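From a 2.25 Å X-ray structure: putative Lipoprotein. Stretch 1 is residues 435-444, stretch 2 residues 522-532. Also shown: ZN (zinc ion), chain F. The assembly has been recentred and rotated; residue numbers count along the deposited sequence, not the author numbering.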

# COMPACT_ATOMS: atom_id res chain seq x y z
N GLY A 435 -0.53 5.94 4.85
CA GLY A 435 -0.99 4.58 4.63
C GLY A 435 -1.19 3.81 5.93
O GLY A 435 -2.12 3.01 6.06
N ALA A 436 -0.33 4.05 6.91
CA ALA A 436 -0.47 3.37 8.20
C ALA A 436 -1.81 3.68 8.85
O ALA A 436 -2.38 2.82 9.48
CB ALA A 436 0.65 3.78 9.14
N MSE A 437 -2.28 4.93 8.78
CA MSE A 437 -3.56 5.31 9.40
C MSE A 437 -4.70 4.62 8.67
O MSE A 437 -5.55 4.05 9.30
CB MSE A 437 -3.76 6.84 9.40
CG MSE A 437 -5.11 7.34 9.96
SE MSE A 437 -6.52 7.27 8.59
CE MSE A 437 -8.05 7.78 9.75
N VAL A 438 -4.65 4.61 7.34
CA VAL A 438 -5.73 4.08 6.50
C VAL A 438 -5.86 2.59 6.72
O VAL A 438 -6.95 2.06 7.03
CB VAL A 438 -5.47 4.43 5.00
CG1 VAL A 438 -6.34 3.59 4.04
CG2 VAL A 438 -5.60 5.96 4.78
N GLU A 439 -4.74 1.90 6.69
CA GLU A 439 -4.76 0.47 6.97
C GLU A 439 -5.02 0.15 8.44
O GLU A 439 -5.79 -0.77 8.74
CB GLU A 439 -3.47 -0.21 6.51
CG GLU A 439 -3.44 -0.41 5.02
CD GLU A 439 -4.60 -1.28 4.51
OE1 GLU A 439 -5.14 -2.14 5.27
OE2 GLU A 439 -4.95 -1.11 3.32
N GLY A 440 -4.36 0.88 9.35
CA GLY A 440 -4.56 0.68 10.79
C GLY A 440 -6.03 0.80 11.19
O GLY A 440 -6.52 -0.00 11.97
N TRP A 441 -6.73 1.78 10.62
CA TRP A 441 -8.15 1.92 10.84
C TRP A 441 -8.89 0.66 10.42
O TRP A 441 -9.74 0.15 11.17
CB TRP A 441 -8.72 3.15 10.12
CG TRP A 441 -10.19 3.15 10.16
CD1 TRP A 441 -11.07 2.71 9.18
CD2 TRP A 441 -11.05 3.49 11.31
NE1 TRP A 441 -12.37 2.80 9.61
CE2 TRP A 441 -12.42 3.25 10.88
CE3 TRP A 441 -10.82 3.98 12.58
CZ2 TRP A 441 -13.50 3.50 11.71
CZ3 TRP A 441 -11.91 4.17 13.42
CH2 TRP A 441 -13.22 3.95 12.99
N ALA A 442 -8.61 0.16 9.22
CA ALA A 442 -9.34 -0.99 8.73
C ALA A 442 -9.09 -2.19 9.62
O ALA A 442 -10.05 -2.88 9.94
CB ALA A 442 -8.99 -1.31 7.28
N VAL A 443 -7.85 -2.43 10.04
CA VAL A 443 -7.51 -3.54 10.99
C VAL A 443 -8.18 -3.36 12.35
O VAL A 443 -8.76 -4.30 12.92
CB VAL A 443 -5.99 -3.70 11.12
CG1 VAL A 443 -5.57 -4.83 12.09
CG2 VAL A 443 -5.38 -3.91 9.72
N TYR A 444 -8.16 -2.14 12.85
CA TYR A 444 -8.84 -1.78 14.12
C TYR A 444 -10.31 -2.13 14.04
O TYR A 444 -10.87 -2.75 14.98
CB TYR A 444 -8.62 -0.31 14.46
CG TYR A 444 -9.59 0.21 15.46
CD1 TYR A 444 -9.42 -0.02 16.81
CD2 TYR A 444 -10.74 0.89 15.06
CE1 TYR A 444 -10.35 0.46 17.73
CE2 TYR A 444 -11.65 1.33 15.96
CZ TYR A 444 -11.46 1.11 17.30
OH TYR A 444 -12.41 1.59 18.20
N THR A 522 5.19 -3.28 7.80
CA THR A 522 4.80 -2.92 9.18
C THR A 522 3.57 -1.98 9.27
O THR A 522 3.01 -1.79 10.35
CB THR A 522 5.96 -2.23 9.95
OG1 THR A 522 6.15 -0.91 9.42
CG2 THR A 522 7.27 -3.03 9.83
N SER A 523 3.09 -1.44 8.15
CA SER A 523 2.14 -0.34 8.18
C SER A 523 0.83 -0.76 8.83
O SER A 523 0.22 0.00 9.60
CB SER A 523 1.94 0.29 6.78
OG SER A 523 1.42 -0.61 5.83
N TYR A 524 0.44 -2.00 8.55
CA TYR A 524 -0.84 -2.52 9.02
C TYR A 524 -0.89 -2.57 10.53
O TYR A 524 -1.84 -2.04 11.15
CB TYR A 524 -1.12 -3.90 8.44
CG TYR A 524 -0.88 -3.96 6.97
CD1 TYR A 524 0.40 -4.24 6.47
CD2 TYR A 524 -1.91 -3.74 6.06
CE1 TYR A 524 0.65 -4.28 5.13
CE2 TYR A 524 -1.67 -3.77 4.69
CZ TYR A 524 -0.40 -4.05 4.24
OH TYR A 524 -0.11 -4.09 2.91
N TYR A 525 0.12 -3.18 11.13
CA TYR A 525 0.12 -3.36 12.56
C TYR A 525 0.39 -2.04 13.29
O TYR A 525 -0.14 -1.78 14.35
CB TYR A 525 1.17 -4.38 12.95
CG TYR A 525 1.25 -4.66 14.41
CD1 TYR A 525 0.21 -5.27 15.08
CD2 TYR A 525 2.39 -4.35 15.12
CE1 TYR A 525 0.27 -5.52 16.44
CE2 TYR A 525 2.50 -4.64 16.47
CZ TYR A 525 1.44 -5.23 17.11
OH TYR A 525 1.55 -5.44 18.45
N SER A 526 1.29 -1.24 12.73
CA SER A 526 1.65 0.02 13.34
C SER A 526 0.43 0.94 13.51
O SER A 526 0.16 1.39 14.61
CB SER A 526 2.70 0.70 12.52
OG SER A 526 2.93 1.98 13.06
N GLY A 527 -0.35 1.12 12.47
CA GLY A 527 -1.55 1.94 12.60
C GLY A 527 -2.60 1.34 13.52
O GLY A 527 -3.19 2.04 14.34
N TYR A 528 -2.84 0.03 13.39
CA TYR A 528 -3.72 -0.68 14.29
C TYR A 528 -3.35 -0.48 15.77
O TYR A 528 -4.20 -0.16 16.61
CB TYR A 528 -3.73 -2.15 13.93
CG TYR A 528 -4.25 -3.07 15.01
CD1 TYR A 528 -5.57 -2.99 15.44
CD2 TYR A 528 -3.43 -4.05 15.55
CE1 TYR A 528 -6.06 -3.86 16.40
CE2 TYR A 528 -3.90 -4.90 16.53
CZ TYR A 528 -5.21 -4.81 16.95
OH TYR A 528 -5.64 -5.67 17.92
N ARG A 529 -2.08 -0.65 16.09
CA ARG A 529 -1.63 -0.60 17.48
C ARG A 529 -1.79 0.81 18.01
O ARG A 529 -2.28 1.00 19.12
CB ARG A 529 -0.17 -1.07 17.61
CG ARG A 529 0.25 -1.62 18.98
CD ARG A 529 -0.57 -2.84 19.45
NE ARG A 529 -1.47 -2.49 20.55
CZ ARG A 529 -2.38 -3.32 21.10
NH1 ARG A 529 -2.53 -4.59 20.70
NH2 ARG A 529 -3.14 -2.86 22.08
N GLU A 530 -1.39 1.80 17.20
CA GLU A 530 -1.53 3.20 17.66
C GLU A 530 -2.98 3.62 17.86
O GLU A 530 -3.27 4.32 18.79
CB GLU A 530 -0.82 4.21 16.73
CG GLU A 530 0.68 4.29 16.88
CD GLU A 530 1.26 5.51 16.15
OE1 GLU A 530 1.38 5.46 14.92
OE2 GLU A 530 1.56 6.53 16.79
N ILE A 531 -3.87 3.19 16.98
CA ILE A 531 -5.30 3.53 17.08
C ILE A 531 -5.96 2.88 18.31
O ILE A 531 -6.64 3.56 19.11
CB ILE A 531 -6.09 3.17 15.79
CG1 ILE A 531 -5.61 4.03 14.62
CG2 ILE A 531 -7.59 3.37 15.99
CD1 ILE A 531 -6.15 3.58 13.26
N TYR A 532 -5.74 1.58 18.49
CA TYR A 532 -6.27 0.86 19.65
C TYR A 532 -5.70 1.42 20.95
O TYR A 532 -6.46 1.70 21.87
CB TYR A 532 -5.98 -0.66 19.58
CG TYR A 532 -6.85 -1.47 20.49
CD1 TYR A 532 -6.51 -1.68 21.83
CD2 TYR A 532 -8.04 -2.04 20.03
CE1 TYR A 532 -7.32 -2.45 22.68
CE2 TYR A 532 -8.89 -2.79 20.87
CZ TYR A 532 -8.53 -2.97 22.21
OH TYR A 532 -9.36 -3.72 23.05
ZN ZN F . -6.76 -2.63 3.95
O HOH W 1 -6.89 -3.67 2.09

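Two helices cross here at -68°, their axes approaching to 6.8 Å, and glycine at the crossing point is what permits so close a pass. Gly 440 and Gly 527 face each other with their CA atoms 3.7 Å apart; Gly 440 CA also lies 3.2 Å from Tyr 528 N and 3.4 Å from Gly 527 C. A CB on Gly 440 would point toward the other helix and run into Gly 527 C and Tyr 528 N, while one on Gly 527 would strike Ala 436 O and Gly 440 CA. The first rule of this contact is therefore that backbone packs on backbone where the axes come together.

No hydrogen bond joins the stretches. Each helix keeps its own i to i+4 ladder, as in Gly 440 N to Ala 436 O at 2.8 Å and Ile 531 N to Gly 527 O at 3.0 Å. A CA-H...O contact does cross the interface: Gly 527 CA sits 3.3 Å from Ala 436 O, with an angle of 164° at the hydrogen. That carbonyl thus accepts its helical hydrogen bond and also receives the glycine CA-H. Nearby, small residues also meet closely, with Ala 436 CA 3.7 Å from Ser 523 O.

Beyond the glycines, the gap is filled by larger side chains. Ile 531 is the knob, set among Met 437 (a selenomethionine), Gly 440, Trp 441 and Tyr 444. Ile 531 CD1 reaches the backbone, 3.2 Å from Trp 441 N and 3.5 Å from Gly 440 C. Ile 531 CG2 lies over one face of the Tyr 444 ring, 4.0 Å from the centroid, in a CH-pi contact.

A second CH-pi contact reverses the roles: Val 443 supplies the methyl and Tyr 528 the ring, with Val 443 CG1 4.1 Å from the Tyr 528 ring centroid and over the face. Aliphatic groups on both helices thus cover aromatic faces on the partner. Tyr 444 CA meets the edge of the Tyr 528 ring, 3.7 Å from Tyr 528 CD1, and Tyr 444 CD1 approaches Tyr 532 CD2 at 4.0 Å, extending the apolar seam.

Glu 439 combines packing with metal binding. Its CA-to-CB bond points toward the other helix, and Glu 439 OE1 lies 3.7 Å from Tyr 524 CD2, at the ring edge. Both carboxylate oxygens bind zinc, Glu 439 OE1 to ZN at 2.1 Å and Glu 439 OE2 to ZN at 2.5 Å; a water and two atoms from elsewhere in the structure also bind the zinc.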